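Local coordinates for ribonuclease S-3 (PDB 1IQQ), which cleaves RNA as a T2-family ribonuclease of the pear pistil and serves in self-incompatibility, by which the plant tells self from non-self pollen, at residues T31-L35 against I66-N70; W81-W85 against N98-F103; D27-T31 against N116-L121. The contacts are given in a common frame with arbitrary orientation. Residues are numbered along the deposited sequence.

How the contacts relate
The loop before strand 30-38 and the strand itself are where two of the three contacts begin. Contact 1 joins residues 31-35 to the end of helix 58-67, closing a loop of 30 residues. Further on, contact 2 sets helix 77-89 across the start of helix 99-112; contacts 1 and 2 lie in series and touch, since Trp-68 packs on Phe-103 and Glu-84, and Tyr-102 OH reaches Leu-35 O at 2.6 Å. Contact 3 takes the chain from residues 27-31 to helix 117-123, a far wider loop that encloses contact 2. Contacts 1 and 3 overlap at Thr-31; strand 30-38 meets helix 117-123 through Phe-30 and the end of helix 58-67 from Thr-31 onward.

Contact 1: T31-L35 against I66-N70; sequences TVHGL and IIWPN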
ATOM      1  N   THR A  31       4.982   4.932  -0.052  1.00  6.03           N
ATOM      2  CA  THR A  31       5.158   4.339  -1.372  1.00  6.04           C
ATOM      3  C   THR A  31       4.415   3.013  -1.384  1.00  7.03           C
ATOM      4  O   THR A  31       3.850   2.531  -0.368  1.00  6.88           O
ATOM      5  CB  THR A  31       6.643   4.162  -1.756  1.00  7.00           C
ATOM      6  OG1 THR A  31       7.391   3.528  -0.718  1.00  6.75           O
ATOM      7  CG2 THR A  31       7.237   5.590  -2.017  1.00  8.34           C
ATOM      8  N   VAL A  32       4.358   2.345  -2.543  1.00  6.61           N
ATOM      9  CA  VAL A  32       3.579   1.159  -2.626  1.00  4.71           C
ATOM     10  C   VAL A  32       4.096  -0.088  -1.912  1.00  7.65           C
ATOM     11  O   VAL A  32       5.320  -0.351  -1.897  1.00  7.73           O
ATOM     12  CB  VAL A  32       3.371   0.823  -4.161  1.00  5.96           C
ATOM     13  CG1 VAL A  32       2.627  -0.568  -4.324  1.00  7.90           C
ATOM     14  CG2 VAL A  32       2.600   1.967  -4.879  1.00  9.17           C
ATOM     15  N   HIS A  33       3.189  -0.792  -1.204  1.00  7.36           N
ATOM     16  CA  HIS A  33       3.517  -2.094  -0.607  1.00  6.20           C
ATOM     17  C   HIS A  33       2.860  -3.227  -1.378  1.00  8.66           C
ATOM     18  O   HIS A  33       3.392  -4.336  -1.437  1.00 14.61           O
ATOM     19  CB  HIS A  33       3.053  -2.160   0.842  1.00  7.03           C
ATOM     20  CG  HIS A  33       3.248  -3.486   1.508  1.00 14.40           C
ATOM     21  ND1 HIS A  33       4.454  -3.888   2.050  1.00 21.81           N
ATOM     22  CD2 HIS A  33       2.385  -4.507   1.716  1.00 17.70           C
ATOM     23  CE1 HIS A  33       4.328  -5.100   2.565  1.00 15.98           C
ATOM     24  NE2 HIS A  33       3.081  -5.500   2.377  1.00 22.45           N
ATOM     25  N   GLY A  34       1.678  -3.015  -1.941  1.00  5.82           N
ATOM     26  CA  GLY A  34       1.092  -4.066  -2.730  1.00  7.07           C
ATOM     27  C   GLY A  34      -0.157  -3.636  -3.456  1.00  6.21           C
ATOM     28  O   GLY A  34      -0.827  -2.644  -3.094  1.00  7.30           O
ATOM     29  N   LEU A  35      -0.521  -4.423  -4.467  1.00  6.63           N
ATOM     30  CA  LEU A  35      -1.831  -4.308  -5.150  1.00  4.94           C
ATOM     31  C   LEU A  35      -2.323  -5.759  -5.200  1.00  6.75           C
ATOM     32  O   LEU A  35      -1.786  -6.599  -5.974  1.00  7.02           O
ATOM     33  CB  LEU A  35      -1.742  -3.725  -6.537  1.00  6.90           C
ATOM     34  CG  LEU A  35      -2.934  -2.995  -7.283  1.00 17.93           C
ATOM     35  CD1 LEU A  35      -3.055  -3.277  -8.816  1.00  9.20           C
ATOM     36  CD2 LEU A  35      -4.233  -2.857  -6.473  1.00  9.21           C
ATOM     37  N   ILE A  66      11.072   4.546  -7.700  1.00  8.96           N
ATOM     38  CA  ILE A  66      10.526   5.697  -6.986  1.00 10.67           C
ATOM     39  C   ILE A  66       9.190   5.428  -6.315  1.00 11.15           C
ATOM     40  O   ILE A  66       9.002   5.866  -5.171  1.00 12.61           O
ATOM     41  CB  ILE A  66      10.388   6.923  -7.949  1.00 10.36           C
ATOM     42  CG1 ILE A  66      11.784   7.320  -8.430  1.00 13.84           C
ATOM     43  CG2 ILE A  66       9.647   8.148  -7.260  1.00 11.73           C
ATOM     44  CD1 ILE A  66      11.718   8.274  -9.652  1.00 20.57           C
ATOM     45  N   ILE A  67       8.323   4.653  -6.967  1.00  8.52           N
ATOM     46  CA  ILE A  67       6.932   4.496  -6.478  1.00  8.65           C
ATOM     47  C   ILE A  67       6.793   3.208  -5.719  1.00  7.66           C
ATOM     48  O   ILE A  67       5.904   3.113  -4.823  1.00  9.13           O
ATOM     49  CB  ILE A  67       5.957   4.497  -7.710  1.00  9.52           C
ATOM     50  CG1 ILE A  67       5.879   5.921  -8.269  1.00 10.77           C
ATOM     51  CG2 ILE A  67       4.530   4.012  -7.312  1.00 13.23           C
ATOM     52  CD1 ILE A  67       5.250   5.927  -9.647  1.00 15.76           C
ATOM     53  N   TRP A  68       7.623   2.232  -5.984  1.00  7.33           N
ATOM     54  CA  TRP A  68       7.504   0.916  -5.339  1.00  7.33           C
ATOM     55  C   TRP A  68       8.869   0.322  -4.982  1.00  6.37           C
ATOM     56  O   TRP A  68       9.189  -0.798  -5.325  1.00  7.36           O
ATOM     57  CB  TRP A  68       6.750  -0.082  -6.243  1.00  9.24           C
ATOM     58  CG  TRP A  68       6.189  -1.307  -5.533  1.00  8.38           C
ATOM     59  CD1 TRP A  68       6.540  -1.796  -4.303  1.00  7.91           C
ATOM     60  CD2 TRP A  68       5.146  -2.156  -6.031  1.00  7.60           C
ATOM     61  NE1 TRP A  68       5.736  -2.924  -3.994  1.00  7.65           N
ATOM     62  CE2 TRP A  68       4.890  -3.146  -5.050  1.00  6.83           C
ATOM     63  CE3 TRP A  68       4.399  -2.164  -7.226  1.00 10.83           C
ATOM     64  CZ2 TRP A  68       3.913  -4.131  -5.231  1.00  9.19           C
ATOM     65  CZ3 TRP A  68       3.412  -3.142  -7.426  1.00  9.01           C
ATOM     66  CH2 TRP A  68       3.175  -4.116  -6.415  1.00  7.40           C
ATOM     67  N   PRO A  69       9.695   1.097  -4.245  1.00  6.86           N
ATOM     68  CA  PRO A  69      11.010   0.517  -3.870  1.00  8.15           C
ATOM     69  C   PRO A  69      10.910  -0.601  -2.836  1.00  9.37           C
ATOM     70  O   PRO A  69       9.975  -0.671  -2.058  1.00  9.62           O
ATOM     71  CB  PRO A  69      11.735   1.713  -3.227  1.00  8.83           C
ATOM     72  CG  PRO A  69      10.539   2.543  -2.628  1.00 10.31           C
ATOM     73  CD  PRO A  69       9.552   2.492  -3.768  1.00  8.78           C
ATOM     74  N   ASN A  70      11.901  -1.500  -2.821  1.00  9.18           N
ATOM     75  CA  ASN A  70      12.096  -2.464  -1.731  1.00  8.43           C
ATOM     76  C   ASN A  70      12.885  -1.562  -0.765  1.00 10.77           C
ATOM     77  O   ASN A  70      14.066  -1.244  -0.989  1.00 12.61           O
ATOM     78  CB  ASN A  70      13.027  -3.617  -2.209  1.00 11.60           C
ATOM     79  CG  ASN A  70      13.394  -4.544  -1.110  1.00 17.92           C
ATOM     80  OD1 ASN A  70      13.308  -4.196   0.060  1.00 21.06           O
ATOM     81  ND2 ASN A  70      13.885  -5.721  -1.474  1.00 19.39           N
TER
HETATM   82  O   HOH W   1       7.668   0.921  -1.399  1.00 10.14           O
HETATM   83  O   HOH W   2       5.964  -4.824  -1.549  1.00 13.60           O
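Strand 30-38 of the RNase T2 fold, whose antiparallel partner is strand 3-10, here receives the chain as it leaves helix 58-67. At Thr-31 the side chain leans over the helix end: CB lies 3.3 Å from Ile-67 O, and OG1, hydrogen-bonded to Gln-11, also meets water 1 at 2.7 Å. That water also lies within hydrogen-bonding distance of Val-32 O (2.7 Å) and Pro-69 O (2.9 Å), and so bridges the two backbones. Val-32 makes the direct link, its N donating to Ile-67 O at 2.9 Å and a nearly straight 173°. Its branched side chain suits a tight apolar niche: CG2 touches Ile-67 CG2 at 3.7 Å, while CG1 sits over the face of the Trp-68 six-membered ring, 3.5 Å from the centroid, in a CH-pi contact. His-33, the catalytic proton donor, points its CA-to-CB bond away from this packing, and its side chain lies beside Gln-9, consistent with a shared phosphate site. His-33 and Gly-34 form a classic beta bulge opposite Thr-7. Gly-34 meets the indole through its backbone, CA lying 3.8 Å from Trp-68 CZ2. Leu-35 turns its side chain onto Phe-4 and Phe-6, and its N lies 4.2 Å from Trp-68 CH2. The indole's polar edge is served by water 2, which accepts from Trp-68 NE1 at 3.1 Å and donates to His-33 O at 2.6 Å.

Contact 2: W81-W85 against N98-F103; sequences WDKEW and NENHYF
Residues 81-85 are helical throughout; Asn-98 is the N-cap of the helix formed by 99-103, its OD1 accepting from His-101 N at 2.9 Å. The two axes cross almost at right angles, 98°, and approach to 10.7 Å, a spacing that leaves room for large aromatics; the closest CA pair is Trp-85 and Glu-99, 6.2 Å. Trp-85, chi1 t, lays its six-membered ring beneath the new helix's first turn, with Glu-99 CA over its face, 3.6 Å from the centroid, and CE3 3.7 Å from Tyr-102 CB. Phe-103, chi1 m, puts CZ 3.7 Å from Trp-81 CB. In this helix pair of the RNase T2 fold, helix 77-89 carries catalytic Glu-84, whose OE1 shares water 5 with Tyr-102 OH, at 2.8 and 2.7 Å; that hydroxyl is also hydrogen-bonded to Leu-35 O. Asp-82 OD1 and Glu-99 OE2 lie 3.9 Å apart, like charges made tolerable by Arg-56, which salt-bridges both, and by water 3, 2.7 and 2.6 Å from them respectively.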
ATOM      1  N   TRP A  81      10.112  -7.221  -7.136  1.00  7.25           N
ATOM      2  CA  TRP A  81       8.967  -7.003  -8.026  1.00  6.56           C
ATOM      3  C   TRP A  81       8.497  -8.322  -8.680  1.00  8.50           C
ATOM      4  O   TRP A  81       7.242  -8.529  -8.870  1.00  9.26           O
ATOM      5  CB  TRP A  81       9.340  -6.011  -9.099  1.00  7.14           C
ATOM      6  CG  TRP A  81       9.576  -4.632  -8.582  1.00  8.59           C
ATOM      7  CD1 TRP A  81       8.888  -4.006  -7.563  1.00  9.40           C
ATOM      8  CD2 TRP A  81      10.600  -3.743  -8.999  1.00  7.50           C
ATOM      9  NE1 TRP A  81       9.446  -2.768  -7.316  1.00  9.99           N
ATOM     10  CE2 TRP A  81      10.504  -2.584  -8.174  1.00  9.35           C
ATOM     11  CE3 TRP A  81      11.606  -3.808  -9.987  1.00 10.13           C
ATOM     12  CZ2 TRP A  81      11.373  -1.497  -8.292  1.00 11.45           C
ATOM     13  CZ3 TRP A  81      12.485  -2.713 -10.124  1.00 11.75           C
ATOM     14  CH2 TRP A  81      12.355  -1.563  -9.261  1.00 10.38           C
ATOM     15  N   ASP A  82       9.434  -9.201  -9.066  1.00  8.10           N
ATOM     16  CA  ASP A  82       9.030 -10.453  -9.676  1.00  8.35           C
ATOM     17  C   ASP A  82       8.054 -11.187  -8.721  1.00  8.41           C
ATOM     18  O   ASP A  82       7.051 -11.781  -9.221  1.00 10.96           O
ATOM     19  CB  ASP A  82      10.268 -11.337  -9.865  1.00  9.26           C
ATOM     20  CG  ASP A  82      11.086 -10.970 -11.076  1.00 16.42           C
ATOM     21  OD1 ASP A  82      10.740 -10.103 -11.876  1.00 13.75           O
ATOM     22  OD2 ASP A  82      12.114 -11.631 -11.242  1.00 13.92           O
ATOM     23  N   LYS A  83       8.342 -11.197  -7.425  1.00  9.55           N
ATOM     24  CA  LYS A  83       7.452 -11.916  -6.457  1.00 10.09           C
ATOM     25  C   LYS A  83       6.083 -11.234  -6.313  1.00  9.55           C
ATOM     26  O   LYS A  83       5.097 -11.915  -6.054  1.00 10.83           O
ATOM     27  CB  LYS A  83       8.094 -12.059  -5.074  1.00 12.43           C
ATOM     28  CG  LYS A  83       9.440 -12.877  -5.077  1.00 20.83           C
ATOM     29  CD  LYS A  83       9.962 -12.940  -3.619  1.00 23.40           C
ATOM     30  CE  LYS A  83      11.452 -13.263  -3.558  1.00 31.41           C
ATOM     31  NZ  LYS A  83      12.316 -12.024  -3.321  1.00 33.10           N
ATOM     32  N   GLU A  84       6.066  -9.902  -6.365  1.00  8.32           N
ATOM     33  CA  GLU A  84       4.759  -9.218  -6.269  1.00  8.76           C
ATOM     34  C   GLU A  84       3.897  -9.598  -7.442  1.00  7.51           C
ATOM     35  O   GLU A  84       2.686  -9.813  -7.281  1.00  9.64           O
ATOM     36  CB  GLU A  84       4.965  -7.678  -6.250  1.00  8.82           C
ATOM     37  CG  GLU A  84       5.789  -7.218  -4.975  1.00  8.61           C
ATOM     38  CD  GLU A  84       5.096  -7.481  -3.653  1.00 12.27           C
ATOM     39  OE1 GLU A  84       3.840  -7.654  -3.552  1.00 10.23           O
ATOM     40  OE2 GLU A  84       5.863  -7.504  -2.654  1.00 13.21           O
ATOM     41  N   TRP A  85       4.495  -9.665  -8.618  1.00  8.56           N
ATOM     42  CA  TRP A  85       3.732 -10.096  -9.765  1.00  8.69           C
ATOM     43  C   TRP A  85       3.308 -11.556  -9.600  1.00  8.43           C
ATOM     44  O   TRP A  85       2.164 -11.911  -9.835  1.00  8.92           O
ATOM     45  CB  TRP A  85       4.545  -9.905 -11.045  1.00  8.46           C
ATOM     46  CG  TRP A  85       4.019 -10.732 -12.189  1.00  9.32           C
ATOM     47  CD1 TRP A  85       4.648 -11.805 -12.768  1.00  8.51           C
ATOM     48  CD2 TRP A  85       2.764 -10.589 -12.832  1.00  9.44           C
ATOM     49  NE1 TRP A  85       3.834 -12.351 -13.747  1.00  8.74           N
ATOM     50  CE2 TRP A  85       2.674 -11.601 -13.801  1.00  8.85           C
ATOM     51  CE3 TRP A  85       1.699  -9.682 -12.686  1.00  8.32           C
ATOM     52  CZ2 TRP A  85       1.557 -11.753 -14.621  1.00  8.80           C
ATOM     53  CZ3 TRP A  85       0.610  -9.817 -13.484  1.00  8.87           C
ATOM     54  CH2 TRP A  85       0.536 -10.869 -14.459  1.00  8.94           C
ATOM     55  N   ASN A  98      -1.052  -8.546 -17.711  1.00  8.88           N
ATOM     56  CA  ASN A  98       0.264  -9.171 -17.783  1.00  8.21           C
ATOM     57  C   ASN A  98       1.136  -8.404 -16.803  1.00  7.76           C
ATOM     58  O   ASN A  98       0.702  -7.394 -16.211  1.00  8.96           O
ATOM     59  CB  ASN A  98       0.781  -9.014 -19.246  1.00  9.88           C
ATOM     60  CG  ASN A  98       0.999  -7.556 -19.658  1.00  9.35           C
ATOM     61  OD1 ASN A  98       1.946  -6.881 -19.241  1.00  8.97           O
ATOM     62  ND2 ASN A  98       0.120  -7.048 -20.528  1.00  9.74           N
ATOM     63  N   GLU A  99       2.365  -8.867 -16.629  1.00  7.15           N
ATOM     64  CA  GLU A  99       3.261  -8.244 -15.651  1.00  8.76           C
ATOM     65  C   GLU A  99       3.502  -6.765 -15.855  1.00  9.60           C
ATOM     66  O   GLU A  99       3.534  -5.979 -14.905  1.00  8.32           O
ATOM     67  CB  GLU A  99       4.605  -9.012 -15.663  1.00  8.08           C
ATOM     68  CG  GLU A  99       5.654  -8.452 -14.719  1.00 10.75           C
ATOM     69  CD  GLU A  99       6.922  -9.285 -14.663  1.00 10.70           C
ATOM     70  OE1 GLU A  99       6.932 -10.470 -15.056  1.00  9.90           O
ATOM     71  OE2 GLU A  99       7.934  -8.721 -14.173  1.00 11.09           O
ATOM     72  N   ASN A 100       3.779  -6.367 -17.081  1.00  9.02           N
ATOM     73  CA  ASN A 100       4.014  -4.941 -17.327  1.00  9.50           C
ATOM     74  C   ASN A 100       2.712  -4.127 -17.030  1.00  9.76           C
ATOM     75  O   ASN A 100       2.770  -3.039 -16.384  1.00  9.93           O
ATOM     76  CB  ASN A 100       4.459  -4.724 -18.802  1.00 10.71           C
ATOM     77  CG  ASN A 100       5.890  -5.103 -18.998  1.00 11.85           C
ATOM     78  OD1 ASN A 100       6.769  -4.661 -18.246  1.00 12.97           O
ATOM     79  ND2 ASN A 100       6.152  -5.936 -20.012  1.00 11.04           N
ATOM     80  N   HIS A 101       1.555  -4.644 -17.451  1.00  9.64           N
ATOM     81  CA  HIS A 101       0.300  -3.961 -17.211  1.00  9.34           C
ATOM     82  C   HIS A 101       0.016  -3.845 -15.726  1.00 11.26           C
ATOM     83  O   HIS A 101      -0.536  -2.846 -15.272  1.00  9.68           O
ATOM     84  CB  HIS A 101      -0.832  -4.712 -17.969  1.00 10.42           C
ATOM     85  CG  HIS A 101      -2.192  -4.090 -17.814  1.00  8.20           C
ATOM     86  ND1 HIS A 101      -2.467  -2.768 -18.123  1.00 13.43           N
ATOM     87  CD2 HIS A 101      -3.346  -4.651 -17.444  1.00  7.89           C
ATOM     88  CE1 HIS A 101      -3.769  -2.548 -17.944  1.00  7.46           C
ATOM     89  NE2 HIS A 101      -4.320  -3.676 -17.542  1.00 12.20           N
ATOM     90  N   TYR A 102       0.403  -4.861 -14.968  1.00  8.97           N
ATOM     91  CA  TYR A 102       0.221  -4.793 -13.514  1.00  6.92           C
ATOM     92  C   TYR A 102       0.971  -3.602 -12.906  1.00  8.13           C
ATOM     93  O   TYR A 102       0.384  -2.799 -12.134  1.00  6.77           O
ATOM     94  CB  TYR A 102       0.789  -6.087 -12.888  1.00  5.52           C
ATOM     95  CG  TYR A 102       0.734  -6.182 -11.403  1.00  7.21           C
ATOM     96  CD1 TYR A 102      -0.496  -6.016 -10.714  1.00  6.20           C
ATOM     97  CD2 TYR A 102       1.901  -6.499 -10.646  1.00  6.93           C
ATOM     98  CE1 TYR A 102      -0.583  -6.167  -9.297  1.00  7.79           C
ATOM     99  CE2 TYR A 102       1.832  -6.645  -9.282  1.00  6.86           C
ATOM    100  CZ  TYR A 102       0.593  -6.484  -8.581  1.00  8.10           C
ATOM    101  OH  TYR A 102       0.507  -6.646  -7.226  1.00  9.20           O
ATOM    102  N   PHE A 103       2.229  -3.437 -13.235  1.00  8.54           N
ATOM    103  CA  PHE A 103       2.990  -2.351 -12.687  1.00  6.69           C
ATOM    104  C   PHE A 103       2.554  -1.019 -13.281  1.00  7.47           C
ATOM    105  O   PHE A 103       2.557  -0.017 -12.577  1.00  7.39           O
ATOM    106  CB  PHE A 103       4.471  -2.661 -12.915  1.00  6.69           C
ATOM    107  CG  PHE A 103       4.982  -3.774 -12.041  1.00  7.21           C
ATOM    108  CD1 PHE A 103       4.946  -3.696 -10.637  1.00  7.61           C
ATOM    109  CD2 PHE A 103       5.489  -4.959 -12.626  1.00  7.15           C
ATOM    110  CE1 PHE A 103       5.380  -4.784  -9.884  1.00  7.83           C
ATOM    111  CE2 PHE A 103       5.929  -6.024 -11.860  1.00  7.39           C
ATOM    112  CZ  PHE A 103       5.864  -5.943 -10.479  1.00  7.13           C
TER
HETATM  113  O   HOH W   3      10.261  -9.880 -14.557  1.00 11.26           O
HETATM  114  O   HOH W   4       8.107 -11.779 -12.774  1.00 16.28           O
HETATM  115  O   HOH W   5       1.493  -6.676  -4.677  1.00  9.05           O

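Contact 3: D27-T31 against N116-L121; sequences DKLFT and NVSRIL. With NAG (2-acetamido-2-deoxy-beta-D-glucopyranose), chain B.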
ATOM      1  N   ASP A  27      12.625   7.567   3.220  1.00  9.59           N
ATOM      2  CA  ASP A  27      12.073   8.883   3.051  1.00  9.36           C
ATOM      3  C   ASP A  27      10.815   8.974   3.938  1.00  9.22           C
ATOM      4  O   ASP A  27      10.226   7.945   4.316  1.00  9.57           O
ATOM      5  CB  ASP A  27      11.595   9.123   1.610  1.00 11.07           C
ATOM      6  CG  ASP A  27      12.756   9.230   0.637  1.00 16.10           C
ATOM      7  OD1 ASP A  27      12.614   8.780  -0.520  1.00 17.07           O
ATOM      8  OD2 ASP A  27      13.817   9.774   1.014  1.00 15.48           O
ATOM      9  N   LYS A  28      10.404  10.206   4.210  1.00  9.73           N
ATOM     10  CA  LYS A  28       9.151  10.376   4.993  1.00  9.06           C
ATOM     11  C   LYS A  28       7.982  10.431   3.989  1.00  7.94           C
ATOM     12  O   LYS A  28       7.229  11.421   3.869  1.00  8.41           O
ATOM     13  CB  LYS A  28       9.251  11.677   5.808  1.00 11.18           C
ATOM     14  CG  LYS A  28      10.272  11.528   6.976  1.00 12.24           C
ATOM     15  CD  LYS A  28      10.285  12.731   7.944  1.00 14.72           C
ATOM     16  CE  LYS A  28      11.403  12.561   8.971  1.00 20.75           C
ATOM     17  NZ  LYS A  28      11.598  13.806   9.796  1.00 22.30           N
ATOM     18  N   LEU A  29       7.815   9.300   3.300  1.00  7.54           N
ATOM     19  CA  LEU A  29       6.850   9.171   2.232  1.00  7.89           C
ATOM     20  C   LEU A  29       6.150   7.813   2.266  1.00  7.07           C
ATOM     21  O   LEU A  29       6.724   6.814   2.700  1.00  7.26           O
ATOM     22  CB  LEU A  29       7.540   9.248   0.846  1.00  9.21           C
ATOM     23  CG  LEU A  29       8.045  10.662   0.509  1.00  7.41           C
ATOM     24  CD1 LEU A  29       8.921  10.617  -0.743  1.00 10.35           C
ATOM     25  CD2 LEU A  29       6.906  11.596   0.267  1.00  8.60           C
ATOM     26  N   PHE A  30       4.907   7.833   1.767  1.00  5.92           N
ATOM     27  CA  PHE A  30       4.163   6.570   1.527  1.00  5.32           C
ATOM     28  C   PHE A  30       4.467   6.133   0.088  1.00  7.96           C
ATOM     29  O   PHE A  30       4.239   6.924  -0.817  1.00  8.91           O
ATOM     30  CB  PHE A  30       2.636   6.833   1.650  1.00  6.20           C
ATOM     31  CG  PHE A  30       2.090   6.712   3.075  1.00  5.75           C
ATOM     32  CD1 PHE A  30       2.020   7.799   3.952  1.00  5.42           C
ATOM     33  CD2 PHE A  30       1.609   5.491   3.504  1.00  5.84           C
ATOM     34  CE1 PHE A  30       1.460   7.661   5.235  1.00  6.26           C
ATOM     35  CE2 PHE A  30       1.053   5.326   4.761  1.00  6.12           C
ATOM     36  CZ  PHE A  30       0.980   6.410   5.616  1.00  6.45           C
ATOM     37  N   THR A  31       4.982   4.932  -0.052  1.00  6.03           N
ATOM     38  CA  THR A  31       5.158   4.339  -1.372  1.00  6.04           C
ATOM     39  C   THR A  31       4.415   3.013  -1.384  1.00  7.03           C
ATOM     40  O   THR A  31       3.850   2.531  -0.368  1.00  6.88           O
ATOM     41  CB  THR A  31       6.643   4.162  -1.756  1.00  7.00           C
ATOM     42  OG1 THR A  31       7.391   3.528  -0.718  1.00  6.75           O
ATOM     43  CG2 THR A  31       7.237   5.590  -2.017  1.00  8.34           C
ATOM     44  N   ASN A 116      -1.485   8.696  -4.281  1.00  8.92           N
ATOM     45  CA  ASN A 116      -0.290   8.819  -3.412  1.00  7.09           C
ATOM     46  C   ASN A 116      -0.805   9.287  -2.021  1.00  7.41           C
ATOM     47  O   ASN A 116      -1.299  10.374  -1.866  1.00  7.93           O
ATOM     48  CB  ASN A 116       0.604   9.869  -4.076  1.00  7.79           C
ATOM     49  CG  ASN A 116       1.802  10.285  -3.210  1.00 11.22           C
ATOM     50  OD1 ASN A 116       1.885   9.916  -2.022  1.00  9.43           O
ATOM     51  ND2 ASN A 116       2.713  11.055  -3.826  1.00  9.02           N
ATOM     52  N   VAL A 117      -0.709   8.375  -1.045  1.00  6.79           N
ATOM     53  CA  VAL A 117      -1.262   8.665   0.257  1.00  5.22           C
ATOM     54  C   VAL A 117      -0.582   9.838   0.924  1.00  6.82           C
ATOM     55  O   VAL A 117      -1.227  10.558   1.693  1.00  5.80           O
ATOM     56  CB  VAL A 117      -1.207   7.383   1.099  1.00  5.17           C
ATOM     57  CG1 VAL A 117      -1.349   7.668   2.637  1.00  8.46           C
ATOM     58  CG2 VAL A 117      -2.333   6.433   0.658  1.00  7.61           C
ATOM     59  N   SER A 118       0.703  10.068   0.664  1.00  7.48           N
ATOM     60  CA  SER A 118       1.348  11.276   1.245  1.00  6.11           C
ATOM     61  C   SER A 118       0.645  12.538   0.754  1.00  8.48           C
ATOM     62  O   SER A 118       0.465  13.488   1.545  1.00  7.39           O
ATOM     63  CB  SER A 118       2.825  11.321   0.871  1.00  7.03           C
ATOM     64  OG  SER A 118       3.486  10.310   1.619  1.00  7.68           O
ATOM     65  N   ARG A 119       0.238  12.506  -0.536  1.00  6.77           N
ATOM     66  CA  ARG A 119      -0.429  13.665  -1.099  1.00  7.62           C
ATOM     67  C   ARG A 119      -1.848  13.855  -0.554  1.00  5.32           C
ATOM     68  O   ARG A 119      -2.228  14.951  -0.235  1.00  7.46           O
ATOM     69  CB  ARG A 119      -0.426  13.524  -2.634  1.00  7.99           C
ATOM     70  CG  ARG A 119      -0.970  14.747  -3.375  1.00 12.86           C
ATOM     71  CD  ARG A 119      -1.055  14.366  -4.910  1.00 16.44           C
ATOM     72  NE  ARG A 119      -1.356  15.540  -5.748  1.00 18.96           N
ATOM     73  CZ  ARG A 119      -2.588  15.963  -6.024  1.00 22.03           C
ATOM     74  NH1 ARG A 119      -3.647  15.324  -5.543  1.00 24.34           N
ATOM     75  NH2 ARG A 119      -2.758  17.032  -6.795  1.00 24.00           N
ATOM     76  N   ILE A 120      -2.609  12.749  -0.435  1.00  5.64           N
ATOM     77  CA  ILE A 120      -3.954  12.823   0.119  1.00  6.68           C
ATOM     78  C   ILE A 120      -3.903  13.386   1.535  1.00  8.79           C
ATOM     79  O   ILE A 120      -4.668  14.273   1.891  1.00  7.12           O
ATOM     80  CB  ILE A 120      -4.573  11.427   0.131  1.00  7.65           C
ATOM     81  CG1 ILE A 120      -4.652  10.887  -1.314  1.00  7.68           C
ATOM     82  CG2 ILE A 120      -5.951  11.452   0.847  1.00  6.73           C
ATOM     83  CD1 ILE A 120      -5.247   9.527  -1.368  1.00  8.52           C
ATOM     84  N   LEU A 121      -2.979  12.921   2.364  1.00  8.28           N
ATOM     85  CA  LEU A 121      -2.846  13.438   3.722  1.00  5.88           C
ATOM     86  C   LEU A 121      -2.422  14.896   3.716  1.00  6.78           C
ATOM     87  O   LEU A 121      -3.003  15.700   4.444  1.00  7.54           O
ATOM     88  CB  LEU A 121      -1.829  12.584   4.492  1.00  5.94           C
ATOM     89  CG  LEU A 121      -2.303  11.169   4.856  1.00  6.20           C
ATOM     90  CD1 LEU A 121      -1.155  10.375   5.470  1.00  5.65           C
ATOM     91  CD2 LEU A 121      -3.457  11.211   5.858  1.00  9.29           C
TER
HETATM   92  C1  NAG B   1       3.755  11.749  -3.107  1.00  9.08           C
HETATM   93  C2  NAG B   1       4.808  12.256  -4.134  1.00  7.77           C
HETATM   94  C3  NAG B   1       5.844  13.085  -3.356  1.00 11.11           C
HETATM   95  C4  NAG B   1       5.189  14.248  -2.599  1.00 10.03           C
HETATM   96  C5  NAG B   1       4.085  13.660  -1.704  1.00  8.77           C
HETATM   97  C6  NAG B   1       3.259  14.666  -0.974  1.00 11.11           C
HETATM   98  C7  NAG B   1       5.585  11.073  -6.123  1.00 11.31           C
HETATM   99  C8  NAG B   1       6.478  10.004  -6.685  1.00 14.91           C
HETATM  100  N2  NAG B   1       5.489  11.148  -4.773  1.00 10.64           N
HETATM  101  O3  NAG B   1       6.783  13.595  -4.324  1.00 11.58           O
HETATM  102  O4  NAG B   1       6.171  14.846  -1.729  1.00  9.11           O
HETATM  103  O5  NAG B   1       3.169  12.906  -2.526  1.00  9.08           O
HETATM  104  O6  NAG B   1       2.642  15.613  -1.860  1.00 13.79           O
HETATM  105  O7  NAG B   1       4.959  11.820  -6.886  1.00 13.03           O
HETATM  106  O   HOH W   6       4.555  11.518   3.693  1.00 10.60           O
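Asn-116 does two jobs at the N-cap of helix 117-123. Its OD1 accepts weak capping bonds from Ser-118 N and Arg-119 N, at 2.9 and 3.4 Å, while ND2 carries the N-linked sugar, bonded to NAG C1 at 1.4 Å. Asparagine alone among the common residues offers both a capping oxygen and this glycosylation amide, here in an Asn-Val-Ser sequon. Val-117 sets CG1 over the face of the Phe-30 ring, 3.5 Å from the centroid, a CH-pi contact in which a compact methyl meets a flat aromatic. The sequon's Ser-118 is short enough to reach the other backbone: its OG accepts from Phe-30 N at 2.9 Å and contacts water 6 at 2.6 Å, which donates to Lys-28 O at 2.7 Å. One turn on, Leu-121 CD1 adds an apolar contact to Phe-30 CE1 at 3.8 Å. The Phe-30 ring also touches Leu-164 and Ile-167 of strand 161-171, while Val-117 and Leu-121 pack on Ile-142 of helix 135-143.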